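Local coordinates for putative flavoprotein decarboxylase (Streptomyces olivoviridis, PDB 6JLS), which binds flavin mononucleotide and acts as an FMN-dependent cysteine decarboxylase in the biosynthesis of thioviridamide, at residues 150-154 and 155-159; 142-145 and 146-149. All coordinates share one frame; numbering follows the deposited sequence.

Contact 1: residues 150-154 and 155-159; sequences DALRA and EGFVV
Phe-157 N and Gly-156 N both bond back into the last turn of helix 143-154, to Leu-152 O (3.2 Å) and Arg-153 O respectively, and Gly-156 has a positive phi of 88°. This is a Schellman motif. It ends the helix and turns the chain into strand 158-159, the last strand of the parallel sheet in this chain. The two capping bonds differ in shape. Phe-157 N lies in the plane of the Leu-152 carbonyl, while Gly-156 N sits above the plane of the Arg-153 carbonyl. Glu-155 N still makes a helical bond to Ala-151 O, 3.1 Å away.

The side chains close the turn on its buried side. Leu-152 CD2 meets the Phe-157 ring at CD2, 3.8 Å away. Glu-155 CB lies over the centre of one face of that ring. The Leu-152 side chain also reaches Leu-106 and Leu-109 of helix 103-110, and Phe-157 packs on Val-129 and Leu-131 of the neighbouring strand. Leu-152 and Phe-157 thus join the end of the helix to helix 103-110 and strand 129-133.

With CG beside its own N (chi1 -67°), Glu-155 sets CG 3.4 Å from Ala-151 O. The bend at chi2 then turns the carboxylate. Its OE2 accepts a hydrogen bond from Ala-144 N of the second subunit, and a water links OE2 to Ala-151 O. The helix end therefore takes part in a subunit interface.

On the outer side, Arg-153 has CG anti to its own N (chi1 -167°) and bends at chi3. The Arg-153 and Val-159 side chains cross at about a right angle, and the guanidinium meets Val-159 obliquely. A water accepts from Arg-153 NE and from Val-159 N. Arg-153 NH2 comes to 3.3 Å from Val-159 CB and 3.6 Å from Val-159 CG1.

Contact 2: residues 142-145 and 146-149; sequences KPAV and RRNL
Pro-143 lies against Arg-146, with its CA over one face of the guanidinium, toward the rim. Arg-146 NH2 is 3.3 Å from Pro-143 CB. The bend at chi3 (-88°) folds the arginine back over the proline, although this side chain is poorly ordered. Arg-147 does likewise one residue on. One face of its guanidinium covers Ala-144 CA, with NH2 at 3.7 Å from that atom. Val-145 CG1 and Leu-149 CG make a looser apolar contact at 4.5 Å.

The first turn of helix 143-154 sets these positions. Lys-142 is the N-cap residue, and its O accepts from Arg-146 N (3.1 Å, N-H...O 170°). The next bond, from Arg-147 N to Pro-143 O, is 2.9 Å.

Further out, Asn-148 ND2 donates to Asn-111 O of the third subunit. Lys-142 NZ is held by Ala-138 O of its own chain.

Ala-144 N belongs to the first turn and has no helical acceptor before it. The carboxylate of Glu-155 of the third subunit, received at this N-H, is probably also favoured by the partial positive charge of the helix start.

In the fold
Both contacts use helix 143-154, contact 2 at its start and contact 1 at its end. They touch where Leu-149 CD2 packs on Val-159 CG1, 4.2 Å apart. Each is partly buried. In contact 1 the buried residues are Leu-152 and Phe-157, while Arg-153 is exposed. In contact 2 they include Val-145, whose side chain is about 8 Å from a bound FMN, and Arg-146 is exposed. Contact 1 breaks the helical bonding pattern, whereas contact 2 keeps regular helical bonds under two folded arginines. Between subunits of the twelve-chain assembly, the residue after the helix in one chain bonds to the first turn of the helix in another.

Contact 1: residues 150-154 and 155-159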
loop_
_atom_site.group_PDB
_atom_site.type_symbol
_atom_site.label_atom_id
_atom_site.label_comp_id
_atom_site.label_asym_id
_atom_site.label_seq_id
_atom_site.Cartn_x
_atom_site.Cartn_y
_atom_site.Cartn_z
ATOM N N ASP A 150 -26.075 36.499 2.694
ATOM C CA ASP A 150 -27.306 36.856 3.395
ATOM C C ASP A 150 -27.627 35.843 4.486
ATOM O O ASP A 150 -27.925 36.218 5.625
ATOM C CB ASP A 150 -28.483 36.944 2.422
ATOM C CG ASP A 150 -28.351 38.080 1.420
ATOM O OD1 ASP A 150 -27.509 38.987 1.633
ATOM O OD2 ASP A 150 -29.113 38.057 0.421
ATOM N N ALA A 151 -27.572 34.551 4.155
ATOM C CA ALA A 151 -27.881 33.531 5.152
ATOM C C ALA A 151 -26.862 33.554 6.294
ATOM O O ALA A 151 -27.233 33.417 7.466
ATOM C CB ALA A 151 -27.945 32.149 4.481
ATOM N N LEU A 152 -25.575 33.735 5.972
ATOM C CA LEU A 152 -24.538 33.727 7.002
ATOM C C LEU A 152 -24.748 34.855 7.995
ATOM O O LEU A 152 -24.499 34.710 9.198
ATOM C CB LEU A 152 -23.164 33.840 6.343
ATOM C CG LEU A 152 -22.799 32.534 5.641
ATOM C CD1 LEU A 152 -21.613 32.711 4.740
ATOM C CD2 LEU A 152 -22.548 31.434 6.659
ATOM N N ARG A 153 -25.239 35.958 7.503
ATOM C CA ARG A 153 -25.451 37.142 8.297
ATOM C C ARG A 153 -26.733 37.069 9.116
ATOM O O ARG A 153 -26.801 37.645 10.209
ATOM C CB ARG A 153 -25.470 38.300 7.331
ATOM C CG ARG A 153 -25.384 39.630 7.873
ATOM C CD ARG A 153 -25.207 40.454 6.653
ATOM N NE ARG A 153 -23.826 40.416 6.188
ATOM C CZ ARG A 153 -23.464 40.644 4.931
ATOM N NH1 ARG A 153 -24.387 40.875 4.014
ATOM N NH2 ARG A 153 -22.185 40.627 4.582
ATOM N N ALA A 154 -27.739 36.354 8.607
ATOM C CA ALA A 154 -28.902 36.003 9.402
ATOM C C ALA A 154 -28.548 35.062 10.549
ATOM O O ALA A 154 -29.243 35.076 11.569
ATOM C CB ALA A 154 -29.968 35.372 8.505
ATOM N N GLU A 155 -27.501 34.233 10.397
ATOM C CA GLU A 155 -26.964 33.425 11.490
ATOM C C GLU A 155 -26.382 34.266 12.614
ATOM O O GLU A 155 -26.053 33.713 13.669
ATOM C CB GLU A 155 -25.852 32.479 10.996
ATOM C CG GLU A 155 -26.307 31.397 10.061
ATOM C CD GLU A 155 -27.203 30.370 10.731
ATOM O OE1 GLU A 155 -26.905 29.961 11.868
ATOM O OE2 GLU A 155 -28.215 29.968 10.121
ATOM N N GLY A 156 -26.228 35.571 12.417
ATOM C CA GLY A 156 -25.529 36.400 13.366
ATOM C C GLY A 156 -24.041 36.482 13.128
ATOM O O GLY A 156 -23.343 37.155 13.899
ATOM N N PHE A 157 -23.532 35.820 12.089
ATOM C CA PHE A 157 -22.108 35.859 11.794
ATOM C C PHE A 157 -21.724 37.223 11.226
ATOM O O PHE A 157 -22.512 37.887 10.547
ATOM C CB PHE A 157 -21.734 34.752 10.790
ATOM C CG PHE A 157 -22.041 33.346 11.263
ATOM C CD1 PHE A 157 -22.238 33.064 12.618
ATOM C CD2 PHE A 157 -22.107 32.294 10.351
ATOM C CE1 PHE A 157 -22.509 31.764 13.057
ATOM C CE2 PHE A 157 -22.375 30.979 10.788
ATOM C CZ PHE A 157 -22.577 30.726 12.147
ATOM N N VAL A 158 -20.485 37.625 11.481
ATOM C CA VAL A 158 -19.926 38.860 10.942
ATOM C C VAL A 158 -19.188 38.527 9.651
ATOM O O VAL A 158 -18.225 37.752 9.663
ATOM C CB VAL A 158 -18.985 39.532 11.954
ATOM C CG1 VAL A 158 -18.344 40.761 11.348
ATOM C CG2 VAL A 158 -19.735 39.878 13.233
ATOM N N VAL A 159 -19.630 39.096 8.534
ATOM C CA VAL A 159 -19.040 38.819 7.229
ATOM C C VAL A 159 -18.198 40.021 6.845
ATOM O O VAL A 159 -18.734 41.100 6.574
ATOM C CB VAL A 159 -20.104 38.534 6.162
ATOM C CG1 VAL A 159 -19.432 38.267 4.814
ATOM C CG2 VAL A 159 -20.990 37.372 6.579
HETATM O O HOH W 1 -28.927 31.531 7.918
HETATM O O HOH W 2 -21.741 41.228 8.437
HETATM O O HOH W 3 -24.585 39.805 11.371
#

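Contact 2: residues 142-145 and 146-149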
loop_
_atom_site.group_PDB
_atom_site.type_symbol
_atom_site.label_atom_id
_atom_site.label_comp_id
_atom_site.label_asym_id
_atom_site.label_seq_id
_atom_site.Cartn_x
_atom_site.Cartn_y
_atom_site.Cartn_z
ATOM N N LYS A 142 -21.844 36.413 -7.965
ATOM C CA LYS A 142 -22.826 35.411 -8.351
ATOM C C LYS A 142 -24.003 35.439 -7.376
ATOM O O LYS A 142 -23.797 35.494 -6.160
ATOM C CB LYS A 142 -22.190 34.020 -8.361
ATOM C CG LYS A 142 -21.252 33.714 -9.538
ATOM C CD LYS A 142 -21.891 32.726 -10.523
ATOM C CE LYS A 142 -21.013 32.469 -11.740
ATOM N NZ LYS A 142 -20.438 33.735 -12.274
ATOM N N PRO A 143 -25.246 35.410 -7.875
ATOM C CA PRO A 143 -26.412 35.429 -6.966
ATOM C C PRO A 143 -26.364 34.395 -5.849
ATOM O O PRO A 143 -26.717 34.707 -4.699
ATOM C CB PRO A 143 -27.586 35.162 -7.915
ATOM C CG PRO A 143 -27.122 35.707 -9.242
ATOM C CD PRO A 143 -25.636 35.467 -9.296
ATOM N N ALA A 144 -25.946 33.165 -6.155
ATOM C CA ALA A 144 -25.966 32.122 -5.136
ATOM C C ALA A 144 -25.029 32.465 -3.987
ATOM O O ALA A 144 -25.327 32.157 -2.825
ATOM C CB ALA A 144 -25.604 30.770 -5.746
ATOM N N VAL A 145 -23.905 33.127 -4.284
ATOM C CA VAL A 145 -22.964 33.501 -3.231
ATOM C C VAL A 145 -23.504 34.676 -2.422
ATOM O O VAL A 145 -23.375 34.706 -1.189
ATOM C CB VAL A 145 -21.579 33.805 -3.832
ATOM C CG1 VAL A 145 -20.618 34.306 -2.768
ATOM C CG2 VAL A 145 -21.009 32.567 -4.467
ATOM N N ARG A 146 -24.119 35.657 -3.099
ATOM C CA ARG A 146 -24.784 36.752 -2.399
ATOM C C ARG A 146 -25.796 36.223 -1.394
ATOM O O ARG A 146 -25.850 36.679 -0.243
ATOM C CB ARG A 146 -25.493 37.671 -3.386
ATOM C CG ARG A 146 -24.644 38.372 -4.417
ATOM C CD ARG A 146 -25.481 39.500 -5.083
ATOM N NE ARG A 146 -26.283 39.094 -6.250
ATOM C CZ ARG A 146 -27.570 38.723 -6.222
ATOM N NH1 ARG A 146 -28.249 38.669 -5.077
ATOM N NH2 ARG A 146 -28.182 38.392 -7.354
ATOM N N ARG A 147 -26.630 35.271 -1.825
ATOM C CA ARG A 147 -27.629 34.715 -0.919
ATOM C C ARG A 147 -26.980 33.966 0.238
ATOM O O ARG A 147 -27.480 34.014 1.368
ATOM C CB ARG A 147 -28.587 33.791 -1.674
ATOM C CG ARG A 147 -29.538 34.500 -2.633
ATOM C CD ARG A 147 -30.700 33.587 -3.034
ATOM N NE ARG A 147 -30.219 32.288 -3.496
ATOM C CZ ARG A 147 -29.856 32.050 -4.752
ATOM N NH1 ARG A 147 -29.928 33.021 -5.644
ATOM N NH2 ARG A 147 -29.409 30.850 -5.111
ATOM N N ASN A 148 -25.875 33.270 -0.018
ATOM C CA ASN A 148 -25.192 32.594 1.072
ATOM C C ASN A 148 -24.710 33.595 2.117
ATOM O O ASN A 148 -24.841 33.357 3.326
ATOM C CB ASN A 148 -24.035 31.760 0.519
ATOM C CG ASN A 148 -24.505 30.520 -0.210
ATOM O OD1 ASN A 148 -25.620 30.043 0.003
ATOM N ND2 ASN A 148 -23.650 29.980 -1.070
ATOM N N LEU A 149 -24.149 34.723 1.672
ATOM C CA LEU A 149 -23.735 35.764 2.608
ATOM C C LEU A 149 -24.935 36.325 3.377
ATOM O O LEU A 149 -24.848 36.581 4.587
ATOM C CB LEU A 149 -23.002 36.873 1.853
ATOM C CG LEU A 149 -21.800 36.446 0.993
ATOM C CD1 LEU A 149 -21.155 37.658 0.334
ATOM C CD2 LEU A 149 -20.754 35.679 1.809
HETATM O O HOH W 4 -27.008 29.886 -2.273
#